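Local coordinates for protein novel Thermotoga maritima enzyme TM1112 (Thermotoga maritima, PDB 1O5U) that is of unknown function but is probably an enzyme built on the small beta-barrel fold of the EutQ-like cupins, at residues V60-E65 / C86-L91; V15-P20 / D76-P81; L28-W33 / T52-E57; K38-F43 / L91-K96. All coordinates share one frame; numbering follows the deposited sequence.

Interaction 1: residues V60-E65 / C86-L91; sequences VEVTTE and CRWKVL
Val60 to Thr64 and Cys86 to Val90 pair as neighbouring antiparallel strands, their axes 4.6 Å apart at 165°. Glu61 with Lys89 and Thr63 with Arg87 are the hydrogen-bonded pairs; Arg87 N reaches Thr63 O at 2.8 Å. Trp88 CG is anti to the carbonyl carbon (chi1 -83°), which starts the indole off along the face of the valines. There Val62 CG2 sits over its five-membered ring, 4.0 Å from the centroid, in a CH-pi contact. Val60 CG1 approaches Trp88 CE3 obliquely at 3.5 Å. The two strands lie in the four-stranded sheet of the cupin barrel, where Phe43 and Trp36 also meet the indole. An alanine in place of Trp88 would probably leave a gap beside Val60 CG1 and take away the ring face on which Val62 CG2 rests. On the other face, Glu61 and Lys89 lie side by side. A water joins their charged ends, donating to Glu61 OE1 at 2.8 Å and accepting from Lys89 NZ at 2.6 Å, while Leu91 CD1 packs on Glu61 CD.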
loop_
_atom_site.group_PDB
_atom_site.type_symbol
_atom_site.label_atom_id
_atom_site.label_comp_id
_atom_site.label_asym_id
_atom_site.label_seq_id
_atom_site.Cartn_x
_atom_site.Cartn_y
_atom_site.Cartn_z
ATOM N N VAL A 60 0.466 3.103 -8.061
ATOM C CA VAL A 60 -0.298 1.893 -8.259
ATOM C C VAL A 60 -1.770 2.228 -8.319
ATOM O O VAL A 60 -2.215 3.076 -7.550
ATOM C CB VAL A 60 -0.114 0.913 -7.091
ATOM C CG1 VAL A 60 -0.773 -0.420 -7.384
ATOM C CG2 VAL A 60 1.362 0.700 -6.815
ATOM N N GLU A 61 -2.489 1.604 -9.250
ATOM C CA GLU A 61 -3.966 1.661 -9.311
ATOM C C GLU A 61 -4.458 0.339 -8.660
ATOM O O GLU A 61 -4.107 -0.724 -9.157
ATOM C CB GLU A 61 -4.474 1.724 -10.753
ATOM C CG GLU A 61 -4.282 3.085 -11.456
ATOM C CD GLU A 61 -4.547 3.087 -12.977
ATOM O OE1 GLU A 61 -4.582 2.001 -13.630
ATOM O OE2 GLU A 61 -4.652 4.220 -13.572
ATOM N N VAL A 62 -5.245 0.416 -7.592
ATOM C CA VAL A 62 -5.799 -0.815 -6.968
ATOM C C VAL A 62 -7.314 -0.864 -7.280
ATOM O O VAL A 62 -7.987 0.125 -7.160
ATOM C CB VAL A 62 -5.501 -0.833 -5.477
ATOM C CG1 VAL A 62 -6.136 -1.985 -4.796
ATOM C CG2 VAL A 62 -4.007 -0.806 -5.217
ATOM N N THR A 63 -7.828 -2.010 -7.749
ATOM C CA THR A 63 -9.250 -2.215 -7.967
ATOM C C THR A 63 -9.638 -3.392 -7.090
ATOM O O THR A 63 -9.087 -4.477 -7.255
ATOM C CB THR A 63 -9.536 -2.564 -9.430
ATOM O OG1 THR A 63 -9.065 -1.486 -10.265
ATOM C CG2 THR A 63 -11.012 -2.618 -9.684
ATOM N N THR A 64 -10.575 -3.171 -6.182
ATOM C CA THR A 64 -11.011 -4.227 -5.279
ATOM C C THR A 64 -11.943 -5.200 -6.004
ATOM O O THR A 64 -12.438 -4.927 -7.103
ATOM C CB THR A 64 -11.677 -3.667 -4.036
ATOM O OG1 THR A 64 -12.923 -3.041 -4.359
ATOM C CG2 THR A 64 -10.851 -2.623 -3.407
ATOM N N GLU A 65 -12.189 -6.342 -5.382
ATOM C CA GLU A 65 -13.073 -7.337 -5.977
ATOM C C GLU A 65 -14.433 -6.770 -6.356
ATOM O O GLU A 65 -15.026 -7.169 -7.379
ATOM C CB GLU A 65 -13.288 -8.472 -4.978
ATOM C CG GLU A 65 -13.782 -9.744 -5.595
ATOM C CD GLU A 65 -13.968 -10.813 -4.542
ATOM O OE1 GLU A 65 -13.882 -10.497 -3.307
ATOM O OE2 GLU A 65 -14.229 -11.960 -4.958
ATOM N N CYS A 86 -8.071 -7.950 -4.295
ATOM C CA CYS A 86 -7.966 -6.848 -5.208
ATOM C C CYS A 86 -6.969 -7.158 -6.277
ATOM O O CYS A 86 -6.339 -8.221 -6.271
ATOM C CB CYS A 86 -7.544 -5.579 -4.460
ATOM S SG CYS A 86 -5.916 -5.686 -3.696
ATOM N N ARG A 87 -6.872 -6.250 -7.237
ATOM C CA ARG A 87 -5.860 -6.341 -8.279
ATOM C C ARG A 87 -5.041 -5.084 -8.214
ATOM O O ARG A 87 -5.599 -3.995 -8.122
ATOM C CB ARG A 87 -6.521 -6.452 -9.633
ATOM C CG ARG A 87 -5.555 -6.717 -10.785
ATOM C CD ARG A 87 -6.232 -7.430 -11.925
ATOM N NE ARG A 87 -5.332 -7.729 -13.039
ATOM C CZ ARG A 87 -4.656 -8.874 -13.205
ATOM N NH1 ARG A 87 -4.746 -9.858 -12.338
ATOM N NH2 ARG A 87 -3.875 -9.024 -14.261
ATOM N N TRP A 88 -3.725 -5.257 -8.190
ATOM C CA TRP A 88 -2.750 -4.197 -8.286
ATOM C C TRP A 88 -2.313 -3.980 -9.726
ATOM O O TRP A 88 -1.980 -4.942 -10.433
ATOM C CB TRP A 88 -1.491 -4.548 -7.461
ATOM C CG TRP A 88 -1.585 -4.239 -5.984
ATOM C CD1 TRP A 88 -2.593 -4.578 -5.152
ATOM C CD2 TRP A 88 -0.616 -3.553 -5.187
ATOM N NE1 TRP A 88 -2.322 -4.131 -3.878
ATOM C CE2 TRP A 88 -1.111 -3.506 -3.867
ATOM C CE3 TRP A 88 0.642 -3.001 -5.437
ATOM C CZ2 TRP A 88 -0.441 -2.880 -2.860
ATOM C CZ3 TRP A 88 1.315 -2.412 -4.417
ATOM C CH2 TRP A 88 0.782 -2.343 -3.145
ATOM N N LYS A 89 -2.291 -2.721 -10.159
ATOM C CA LYS A 89 -1.659 -2.337 -11.435
ATOM C C LYS A 89 -0.568 -1.344 -11.132
ATOM O O LYS A 89 -0.847 -0.173 -10.789
ATOM C CB LYS A 89 -2.678 -1.713 -12.388
ATOM C CG LYS A 89 -2.106 -1.504 -13.788
ATOM C CD LYS A 89 -3.135 -1.112 -14.790
ATOM C CE LYS A 89 -2.465 -0.918 -16.150
ATOM N NZ LYS A 89 -3.387 -0.346 -17.183
ATOM N N VAL A 90 0.665 -1.818 -11.166
ATOM C CA VAL A 90 1.807 -1.006 -10.797
ATOM C C VAL A 90 2.189 -0.187 -12.050
ATOM O O VAL A 90 2.610 -0.724 -13.060
ATOM C CB VAL A 90 2.998 -1.856 -10.369
ATOM C CG1 VAL A 90 4.225 -0.956 -10.155
ATOM C CG2 VAL A 90 2.701 -2.720 -9.114
ATOM N N LEU A 91 1.967 1.116 -12.004
ATOM C CA LEU A 91 2.188 1.981 -13.156
ATOM C C LEU A 91 3.596 2.573 -13.161
ATOM O O LEU A 91 4.190 2.790 -14.237
ATOM C CB LEU A 91 1.172 3.122 -13.111
ATOM C CG LEU A 91 -0.298 2.718 -13.247
ATOM C CD1 LEU A 91 -1.161 3.924 -13.004
ATOM C CD2 LEU A 91 -0.603 2.096 -14.588
HETATM O O HOH W 1 -4.455 1.864 -16.434
#

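Interaction 2: residues V15-P20 / D76-P81; sequences VKIEKP and DLVTFP
The phenyl ring of Phe80 is met obliquely by Val15, whose CG1 lies 3.7 Å from Phe80 CE2. One face of that ring carries Val78 CG1 from its own strand, set toward the rim, and Tyr47 stacks with the ring from elsewhere in the chain. The two valines are pressed together: Val15 CG1 and Val78 CG1 are 3.4 Å apart, closer than methyl groups usually pack. With CG1 anti to its backbone N (chi1 -174°), Val78 holds this methyl where Val15 and the ring both touch it. Ile17 CG1 adds a looser contact to Val78 CG1 at 3.9 Å, the two side chains lying side by side.

The second flat group is the carboxylate of Asp76. Lys19 NZ forms a salt bridge with Asp76 OD2 at 2.8 Å, coming from well above the carboxylate plane; the lysine chain folds at chi2 (-71°) instead of running straight. Asp76 OD1 is taken by the backbone N of Glu73, and this second bond probably limits rotation of the group. Toward the same end, Pro20 CD rests on Leu77 CB at 3.9 Å.

Between these ends, paired backbone bonds join Lys16 with Thr79 and Glu18 with Leu77, with Leu77 N to Glu18 O at 2.8 Å. This is an ordinary antiparallel ladder; strand 16-18 is the outermost on that side of the five-stranded sheet of the cupin fold.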
loop_
_atom_site.group_PDB
_atom_site.type_symbol
_atom_site.label_atom_id
_atom_site.label_comp_id
_atom_site.label_asym_id
_atom_site.label_seq_id
_atom_site.Cartn_x
_atom_site.Cartn_y
_atom_site.Cartn_z
ATOM N N VAL A 15 -9.974 0.468 1.302
ATOM C CA VAL A 15 -8.567 0.825 1.377
ATOM C C VAL A 15 -8.455 2.272 1.897
ATOM O O VAL A 15 -9.037 3.211 1.317
ATOM C CB VAL A 15 -7.869 0.734 0.031
ATOM C CG1 VAL A 15 -6.387 0.999 0.182
ATOM C CG2 VAL A 15 -8.086 -0.651 -0.594
ATOM N N LYS A 16 -7.735 2.444 2.998
ATOM C CA LYS A 16 -7.655 3.724 3.660
ATOM C C LYS A 16 -6.347 4.307 3.263
ATOM O O LYS A 16 -5.361 3.614 3.312
ATOM C CB LYS A 16 -7.716 3.533 5.171
ATOM C CG LYS A 16 -9.019 2.943 5.565
ATOM C CD LYS A 16 -9.092 2.540 7.023
ATOM C CE LYS A 16 -10.484 1.963 7.335
ATOM N NZ LYS A 16 -11.613 2.943 7.073
ATOM N N ILE A 17 -6.346 5.574 2.865
ATOM C CA ILE A 17 -5.162 6.242 2.333
ATOM C C ILE A 17 -5.059 7.652 2.884
ATOM O O ILE A 17 -6.052 8.425 2.894
ATOM C CB ILE A 17 -5.250 6.332 0.796
ATOM C CG1 ILE A 17 -5.471 4.952 0.177
ATOM C CG2 ILE A 17 -3.996 6.998 0.213
ATOM C CD1 ILE A 17 -5.788 4.981 -1.366
ATOM N N GLU A 18 -3.883 8.016 3.358
ATOM C CA GLU A 18 -3.668 9.344 3.823
ATOM C C GLU A 18 -2.260 9.758 3.596
ATOM O O GLU A 18 -1.387 8.923 3.430
ATOM C CB GLU A 18 -4.024 9.431 5.333
ATOM C CG GLU A 18 -2.972 8.946 6.299
ATOM C CD GLU A 18 -3.451 8.917 7.727
ATOM O OE1 GLU A 18 -4.617 8.472 7.940
ATOM O OE2 GLU A 18 -2.704 9.386 8.618
ATOM N N LYS A 19 -2.047 11.060 3.536
ATOM C CA LYS A 19 -0.724 11.637 3.598
ATOM C C LYS A 19 -0.453 11.875 5.072
ATOM O O LYS A 19 -1.029 12.821 5.676
ATOM C CB LYS A 19 -0.673 12.962 2.827
ATOM C CG LYS A 19 -0.923 12.789 1.348
ATOM C CD LYS A 19 0.238 12.115 0.662
ATOM C CE LYS A 19 0.190 12.322 -0.892
ATOM N NZ LYS A 19 1.067 11.334 -1.567
ATOM N N PRO A 20 0.402 11.044 5.702
ATOM C CA PRO A 20 0.536 11.125 7.160
ATOM C C PRO A 20 1.293 12.370 7.589
ATOM O O PRO A 20 2.117 12.878 6.839
ATOM C CB PRO A 20 1.318 9.838 7.495
ATOM C CG PRO A 20 2.204 9.711 6.321
ATOM C CD PRO A 20 1.278 9.993 5.144
ATOM N N ASP A 76 2.182 8.252 0.403
ATOM C CA ASP A 76 0.963 7.762 1.020
ATOM C C ASP A 76 1.217 6.703 2.068
ATOM O O ASP A 76 2.073 5.829 1.867
ATOM C CB ASP A 76 0.052 7.119 -0.043
ATOM C CG ASP A 76 -0.612 8.121 -0.965
ATOM O OD1 ASP A 76 -1.137 7.663 -2.014
ATOM O OD2 ASP A 76 -0.723 9.345 -0.674
ATOM N N LEU A 77 0.389 6.740 3.114
ATOM C CA LEU A 77 0.258 5.703 4.131
ATOM C C LEU A 77 -1.065 5.030 3.836
ATOM O O LEU A 77 -2.125 5.658 3.899
ATOM C CB LEU A 77 0.237 6.300 5.488
ATOM C CG LEU A 77 0.266 5.294 6.649
ATOM C CD1 LEU A 77 1.608 4.550 6.739
ATOM C CD2 LEU A 77 -0.007 6.038 7.921
ATOM N N VAL A 78 -1.009 3.734 3.539
ATOM C CA VAL A 78 -2.178 2.976 3.071
ATOM C C VAL A 78 -2.434 1.782 3.970
ATOM O O VAL A 78 -1.488 1.116 4.380
ATOM C CB VAL A 78 -1.984 2.453 1.636
ATOM C CG1 VAL A 78 -3.279 1.816 1.156
ATOM C CG2 VAL A 78 -1.471 3.573 0.758
ATOM N N THR A 79 -3.709 1.535 4.331
ATOM C CA THR A 79 -4.057 0.369 5.137
ATOM C C THR A 79 -5.045 -0.494 4.387
ATOM O O THR A 79 -6.122 -0.026 4.011
ATOM C CB THR A 79 -4.605 0.784 6.509
ATOM O OG1 THR A 79 -3.613 1.566 7.190
ATOM C CG2 THR A 79 -4.841 -0.436 7.415
ATOM N N PHE A 80 -4.660 -1.763 4.195
ATOM C CA PHE A 80 -5.475 -2.773 3.545
ATOM C C PHE A 80 -6.034 -3.684 4.647
ATOM O O PHE A 80 -5.253 -4.116 5.475
ATOM C CB PHE A 80 -4.602 -3.605 2.624
ATOM C CG PHE A 80 -3.979 -2.830 1.527
ATOM C CD1 PHE A 80 -2.679 -2.351 1.640
ATOM C CD2 PHE A 80 -4.685 -2.545 0.374
ATOM C CE1 PHE A 80 -2.101 -1.636 0.595
ATOM C CE2 PHE A 80 -4.111 -1.791 -0.659
ATOM C CZ PHE A 80 -2.822 -1.342 -0.519
ATOM N N PRO A 81 -7.341 -3.975 4.646
ATOM C CA PRO A 81 -7.964 -4.862 5.635
ATOM C C PRO A 81 -7.833 -6.324 5.309
ATOM O O PRO A 81 -7.886 -6.730 4.134
ATOM C CB PRO A 81 -9.450 -4.496 5.551
ATOM C CG PRO A 81 -9.653 -4.048 4.182
ATOM C CD PRO A 81 -8.344 -3.447 3.700
#

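Interaction 3: residues L28-W33 / T52-E57; sequences LSVEKW and TCYILE
Val30 and Trp33, which press on Tyr54 and Thr52, belong to the connection that leaves helix 22-28, makes a short 3-10 turn and leads to strand 35-38. The turn is closed by its own backbone, Trp33 N giving a hydrogen bond to Val30 O at 3.0 Å. The indole lies against the turn, with Val30 CA 3.7 Å above one face of the Trp33 ring, toward its rim.

The benzo end of the indole does the touching across the contact. Trp33 CH2 meets the methyl CG2 of Thr52 at 3.7 Å, and Trp33 CZ3 comes obliquely to Thr52 O at 3.5 Å. The threonine methyl is anti to its backbone N, while OG1 makes a weak hydrogen bond with Thr79 OG1. Farther along the strand, Tyr54 N lies near the plane of the indole, at its edge. An alanine in place of Trp33 would probably open a gap beside the Thr52 methyl and uncover the turn at Val30.

Val30 makes the second, lighter contact: its CG2 touches Tyr54 CD1 at 4.0 Å, the two side chains crossing at about a right angle. With CG anti to the backbone N (chi1 -178°), the Tyr54 ring starts out on the side where Val30 CG2 meets it.

Around this packing, Leu25 of helix 22-28 touches both Val30 and Tyr54, Leu77 of strand 77-80 adjoins Thr52 and Tyr54, and Trp33 O is hydrogen-bonded to His97 ND1 of strand 93-100.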
loop_
_atom_site.group_PDB
_atom_site.type_symbol
_atom_site.label_atom_id
_atom_site.label_comp_id
_atom_site.label_asym_id
_atom_site.label_seq_id
_atom_site.Cartn_x
_atom_site.Cartn_y
_atom_site.Cartn_z
ATOM N N LEU A 28 5.188 5.772 14.142
ATOM C CA LEU A 28 5.017 4.412 13.616
ATOM C C LEU A 28 6.393 3.736 13.371
ATOM O O LEU A 28 6.465 2.516 13.208
ATOM C CB LEU A 28 4.216 4.437 12.303
ATOM C CG LEU A 28 2.699 4.683 12.306
ATOM C CD1 LEU A 28 2.155 4.735 10.909
ATOM C CD2 LEU A 28 1.947 3.667 13.108
ATOM N N SER A 29 7.455 4.537 13.309
ATOM C CA SER A 29 8.805 4.048 13.035
ATOM C C SER A 29 8.766 3.184 11.770
ATOM O O SER A 29 9.278 2.070 11.735
ATOM C CB SER A 29 9.367 3.255 14.215
ATOM O OG SER A 29 9.846 4.123 15.260
ATOM N N VAL A 30 8.147 3.706 10.721
ATOM C CA VAL A 30 8.025 2.918 9.494
ATOM C C VAL A 30 9.387 2.578 8.879
ATOM O O VAL A 30 9.505 1.615 8.126
ATOM C CB VAL A 30 7.032 3.560 8.450
ATOM C CG1 VAL A 30 5.754 4.051 9.148
ATOM C CG2 VAL A 30 7.710 4.621 7.689
ATOM N N GLU A 31 10.443 3.318 9.180
ATOM C CA GLU A 31 11.712 3.000 8.527
ATOM C C GLU A 31 12.310 1.697 9.024
ATOM O O GLU A 31 13.159 1.145 8.370
ATOM C CB GLU A 31 12.746 4.126 8.633
ATOM C CG GLU A 31 13.482 4.200 9.951
ATOM C CD GLU A 31 12.613 4.636 11.130
ATOM O OE1 GLU A 31 11.431 4.923 10.937
ATOM O OE2 GLU A 31 13.140 4.727 12.257
ATOM N N LYS A 32 11.805 1.178 10.149
ATOM C CA LYS A 32 12.186 -0.145 10.614
ATOM C C LYS A 32 11.364 -1.292 10.033
ATOM O O LYS A 32 11.650 -2.436 10.328
ATOM C CB LYS A 32 12.112 -0.191 12.135
ATOM C CG LYS A 32 13.021 0.850 12.765
ATOM C CD LYS A 32 13.008 0.773 14.241
ATOM C CE LYS A 32 14.111 1.613 14.846
ATOM N NZ LYS A 32 14.052 1.695 16.353
ATOM N N TRP A 33 10.323 -0.980 9.271
ATOM C CA TRP A 33 9.495 -1.989 8.682
ATOM C C TRP A 33 10.227 -2.574 7.485
ATOM O O TRP A 33 10.921 -1.824 6.782
ATOM C CB TRP A 33 8.191 -1.391 8.202
ATOM C CG TRP A 33 7.248 -0.846 9.268
ATOM C CD1 TRP A 33 7.378 -0.888 10.591
ATOM C CD2 TRP A 33 5.989 -0.210 9.000
ATOM N NE1 TRP A 33 6.300 -0.281 11.206
ATOM C CE2 TRP A 33 5.430 0.150 10.240
ATOM C CE3 TRP A 33 5.314 0.132 7.828
ATOM C CZ2 TRP A 33 4.183 0.785 10.347
ATOM C CZ3 TRP A 33 4.059 0.738 7.924
ATOM C CH2 TRP A 33 3.530 1.086 9.173
ATOM N N THR A 52 -0.385 -2.339 6.629
ATOM C CA THR A 52 -0.121 -0.918 6.441
ATOM C C THR A 52 1.150 -0.771 5.663
ATOM O O THR A 52 2.122 -1.448 6.002
ATOM C CB THR A 52 0.013 -0.231 7.815
ATOM O OG1 THR A 52 -1.227 -0.403 8.522
ATOM C CG2 THR A 52 0.193 1.288 7.669
ATOM N N CYS A 53 1.136 0.085 4.632
ATOM C CA CYS A 53 2.248 0.292 3.682
ATOM C C CYS A 53 2.512 1.792 3.674
ATOM O O CYS A 53 1.564 2.580 3.625
ATOM C CB CYS A 53 1.804 -0.166 2.241
ATOM S SG CYS A 53 1.537 -1.989 2.335
ATOM N N TYR A 54 3.776 2.171 3.751
ATOM C CA TYR A 54 4.213 3.533 3.461
ATOM C C TYR A 54 4.981 3.544 2.120
ATOM O O TYR A 54 5.982 2.870 1.968
ATOM C CB TYR A 54 5.074 4.109 4.587
ATOM C CG TYR A 54 5.485 5.535 4.320
ATOM C CD1 TYR A 54 6.812 5.865 4.015
ATOM C CD2 TYR A 54 4.518 6.547 4.228
ATOM C CE1 TYR A 54 7.168 7.145 3.739
ATOM C CE2 TYR A 54 4.882 7.834 3.891
ATOM C CZ TYR A 54 6.192 8.130 3.682
ATOM O OH TYR A 54 6.540 9.435 3.389
ATOM N N ILE A 55 4.495 4.310 1.169
ATOM C CA ILE A 55 5.066 4.330 -0.192
ATOM C C ILE A 55 6.245 5.306 -0.315
ATOM O O ILE A 55 6.109 6.555 -0.174
ATOM C CB ILE A 55 3.977 4.648 -1.268
ATOM C CG1 ILE A 55 2.706 3.850 -1.086
ATOM C CG2 ILE A 55 4.504 4.482 -2.683
ATOM C CD1 ILE A 55 2.883 2.367 -1.020
ATOM N N LEU A 56 7.421 4.724 -0.587
ATOM C CA LEU A 56 8.625 5.497 -0.792
ATOM C C LEU A 56 8.737 6.010 -2.221
ATOM O O LEU A 56 9.216 7.107 -2.461
ATOM C CB LEU A 56 9.873 4.644 -0.438
ATOM C CG LEU A 56 9.998 4.222 1.034
ATOM C CD1 LEU A 56 11.188 3.323 1.249
ATOM C CD2 LEU A 56 10.129 5.461 1.909
ATOM N N GLU A 57 8.331 5.179 -3.179
ATOM C CA GLU A 57 8.359 5.503 -4.586
ATOM C C GLU A 57 7.262 4.742 -5.290
ATOM O O GLU A 57 6.899 3.657 -4.873
ATOM C CB GLU A 57 9.682 5.082 -5.233
ATOM C CG GLU A 57 10.939 5.689 -4.642
ATOM C CD GLU A 57 11.063 7.206 -4.886
ATOM O OE1 GLU A 57 10.406 7.779 -5.785
ATOM O OE2 GLU A 57 11.853 7.838 -4.145
#

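Interaction 4: residues K38-F43 / L91-K96; sequences KEVSEF and LEPVRK
Lys38 and Val94 are joined by two backbone hydrogen bonds, Val94 N to Lys38 O at 2.9 Å and Lys38 N to Val94 O at 3.0 Å, which make them an antiparallel hydrogen-bonded pair. The same carbonyl, Lys38 O, also receives a CA-H contact from Pro93.

Apolar contacts flank this pair. Lys38 and Val94 direct their side chains to the same face of the sheet; a touch of Val94 CG2 on Lys38 CB rests on one of two valine conformers and is therefore doubtful. Within the turn, Val40 CG2 packs on Pro93 CD at 3.8 Å and also approaches Leu91 O at 3.4 Å, fitting into the bend between Leu91 and Pro93.

The side-chain hydrogen bonds and the salt bridge lie within 38-43 and bind the turn to itself. The lysine chain bends at chi2 and again at chi4, and Lys38 NZ gives one hydrogen bond to Ser41 OG at 3.0 Å and forms a salt bridge with Glu39 OE2 at 2.8 Å, met from above the carboxylate plane. Ser41 OG donates a hydrogen bond to Glu39 O at 2.9 Å, so the hydroxyl links the ammonium group to the main chain of the turn.

Both segments turn from one sheet to the other here: 38-43 leaves edge strand 35-38 for edge strand 41-46, and 91-96 leaves strand 85-90 for strand 93-100. Leu91 and Glu92 face Lys59 together as a classic beta bulge, at a corner between the two sheets of the cupin barrel.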
loop_
_atom_site.group_PDB
_atom_site.type_symbol
_atom_site.label_atom_id
_atom_site.label_comp_id
_atom_site.label_asym_id
_atom_site.label_seq_id
_atom_site.Cartn_x
_atom_site.Cartn_y
_atom_site.Cartn_z
ATOM N N LYS A 38 8.328 -3.625 -6.416
ATOM C CA LYS A 38 7.684 -4.309 -7.529
ATOM C C LYS A 38 7.810 -3.452 -8.765
ATOM O O LYS A 38 7.583 -2.242 -8.731
ATOM C CB LYS A 38 6.217 -4.537 -7.262
ATOM C CG LYS A 38 5.495 -5.476 -8.201
ATOM C CD LYS A 38 5.979 -6.846 -7.977
ATOM C CE LYS A 38 5.150 -7.838 -8.650
ATOM N NZ LYS A 38 5.386 -7.780 -10.066
ATOM N N GLU A 39 8.141 -4.115 -9.876
ATOM C CA GLU A 39 8.291 -3.445 -11.150
ATOM C C GLU A 39 6.914 -3.214 -11.759
ATOM O O GLU A 39 5.940 -3.742 -11.269
ATOM C CB GLU A 39 9.135 -4.325 -12.093
ATOM C CG GLU A 39 8.382 -5.548 -12.581
ATOM C CD GLU A 39 8.211 -6.700 -11.556
ATOM O OE1 GLU A 39 8.844 -6.733 -10.441
ATOM O OE2 GLU A 39 7.471 -7.653 -11.936
ATOM N N VAL A 40 6.837 -2.487 -12.880
ATOM C CA VAL A 40 5.564 -2.311 -13.602
ATOM C C VAL A 40 4.989 -3.701 -13.960
ATOM O O VAL A 40 5.686 -4.544 -14.535
ATOM C CB VAL A 40 5.777 -1.444 -14.863
ATOM C CG1 VAL A 40 4.583 -1.490 -15.817
ATOM C CG2 VAL A 40 6.153 -0.024 -14.436
ATOM N N SER A 41 3.721 -3.914 -13.634
ATOM C CA SER A 41 3.088 -5.215 -13.594
ATOM C C SER A 41 1.626 -5.073 -13.191
ATOM O O SER A 41 1.197 -3.995 -12.759
ATOM C CB SER A 41 3.804 -6.136 -12.597
ATOM O OG SER A 41 3.781 -5.620 -11.277
ATOM N N GLU A 42 0.881 -6.169 -13.300
ATOM C CA GLU A 42 -0.540 -6.237 -12.875
ATOM C C GLU A 42 -0.817 -7.622 -12.338
ATOM O O GLU A 42 -0.450 -8.592 -12.987
ATOM C CB GLU A 42 -1.483 -5.924 -14.049
ATOM C CG GLU A 42 -2.950 -5.681 -13.639
ATOM C CD GLU A 42 -3.834 -5.028 -14.721
ATOM O OE1 GLU A 42 -3.319 -4.558 -15.792
ATOM O OE2 GLU A 42 -5.066 -4.944 -14.479
ATOM N N PHE A 43 -1.409 -7.718 -11.142
ATOM C CA PHE A 43 -1.557 -9.012 -10.453
ATOM C C PHE A 43 -2.600 -8.925 -9.364
ATOM O O PHE A 43 -2.794 -7.850 -8.770
ATOM C CB PHE A 43 -0.237 -9.439 -9.817
ATOM C CG PHE A 43 0.327 -8.433 -8.846
ATOM C CD1 PHE A 43 -0.031 -8.426 -7.504
ATOM C CD2 PHE A 43 1.201 -7.457 -9.281
ATOM C CE1 PHE A 43 0.501 -7.475 -6.637
ATOM C CE2 PHE A 43 1.707 -6.524 -8.416
ATOM C CZ PHE A 43 1.368 -6.524 -7.114
ATOM N N LEU A 91 1.967 1.116 -12.004
ATOM C CA LEU A 91 2.188 1.981 -13.156
ATOM C C LEU A 91 3.596 2.573 -13.161
ATOM O O LEU A 91 4.190 2.790 -14.237
ATOM C CB LEU A 91 1.172 3.122 -13.111
ATOM C CG LEU A 91 -0.298 2.718 -13.247
ATOM C CD1 LEU A 91 -1.161 3.924 -13.004
ATOM C CD2 LEU A 91 -0.603 2.096 -14.588
ATOM N N GLU A 92 4.087 2.893 -11.971
ATOM C CA GLU A 92 5.492 3.285 -11.776
ATOM C C GLU A 92 6.087 2.375 -10.735
ATOM O O GLU A 92 5.459 2.140 -9.695
ATOM C CB GLU A 92 5.570 4.742 -11.345
ATOM C CG GLU A 92 4.965 5.685 -12.383
ATOM C CD GLU A 92 4.841 7.099 -11.881
ATOM O OE1 GLU A 92 5.366 7.413 -10.792
ATOM O OE2 GLU A 92 4.183 7.883 -12.601
ATOM N N PRO A 93 7.306 1.871 -10.942
ATOM C CA PRO A 93 7.895 0.918 -9.991
ATOM C C PRO A 93 7.770 1.346 -8.544
ATOM O O PRO A 93 8.116 2.489 -8.181
ATOM C CB PRO A 93 9.360 0.851 -10.429
ATOM C CG PRO A 93 9.314 1.194 -11.826
ATOM C CD PRO A 93 8.203 2.128 -12.082
ATOM N N VAL A 94 7.328 0.409 -7.711
ATOM C CA VAL A 94 6.949 0.704 -6.314
ATOM C C VAL A 94 8.022 0.262 -5.375
ATOM O O VAL A 94 8.649 -0.770 -5.614
ATOM C CB VAL A 94 5.516 0.270 -5.932
ATOM C CG1 VAL A 94 4.555 0.946 -6.813
ATOM C CG2 VAL A 94 5.293 -1.186 -6.008
ATOM N N ARG A 95 8.282 1.083 -4.349
ATOM C CA ARG A 95 9.098 0.730 -3.176
ATOM C C ARG A 95 8.328 1.156 -1.954
ATOM O O ARG A 95 7.855 2.281 -1.867
ATOM C CB ARG A 95 10.468 1.386 -3.185
ATOM C CG ARG A 95 11.303 1.046 -2.017
ATOM C CD ARG A 95 12.728 1.582 -2.096
ATOM N NE ARG A 95 13.395 1.135 -3.299
ATOM C CZ ARG A 95 14.136 1.881 -4.084
ATOM N NH1 ARG A 95 14.652 1.340 -5.168
ATOM N NH2 ARG A 95 14.372 3.157 -3.816
ATOM N N LYS A 96 8.157 0.252 -0.999
ATOM C CA LYS A 96 7.380 0.583 0.194
ATOM C C LYS A 96 7.910 -0.110 1.416
ATOM O O LYS A 96 8.569 -1.185 1.320
ATOM C CB LYS A 96 5.911 0.205 -0.019
ATOM C CG LYS A 96 5.657 -1.228 -0.111
ATOM C CD LYS A 96 4.234 -1.550 -0.567
ATOM C CE LYS A 96 3.821 -2.908 -0.013
ATOM N NZ LYS A 96 2.323 -3.041 -0.084
#

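Interaction 3 closes before interaction 1 opens along the chain, whereas interactions 2 and 4 each enclose one of the others: 15-20/76-81 spans interaction 3, and 38-43/91-96 spans interaction 1. Interaction 1 belongs to the four-stranded sheet and interaction 2 to the five-stranded one; interaction 3 packs the loop after helix 22-28 on strand 51-55 of the latter, and interaction 4 bridges both sheets at a corner, sharing Leu91 with interaction 1. The centres of interactions 1 and 3 are about 19 Å apart, on opposite sides of the chain's centre; those of 1 and 4 about 10 Å. Inside the barrel, Trp88 packs on Phe80, close to an unidentified ligand linked covalently to Lys96, which possibly marks the pocket of this cupin.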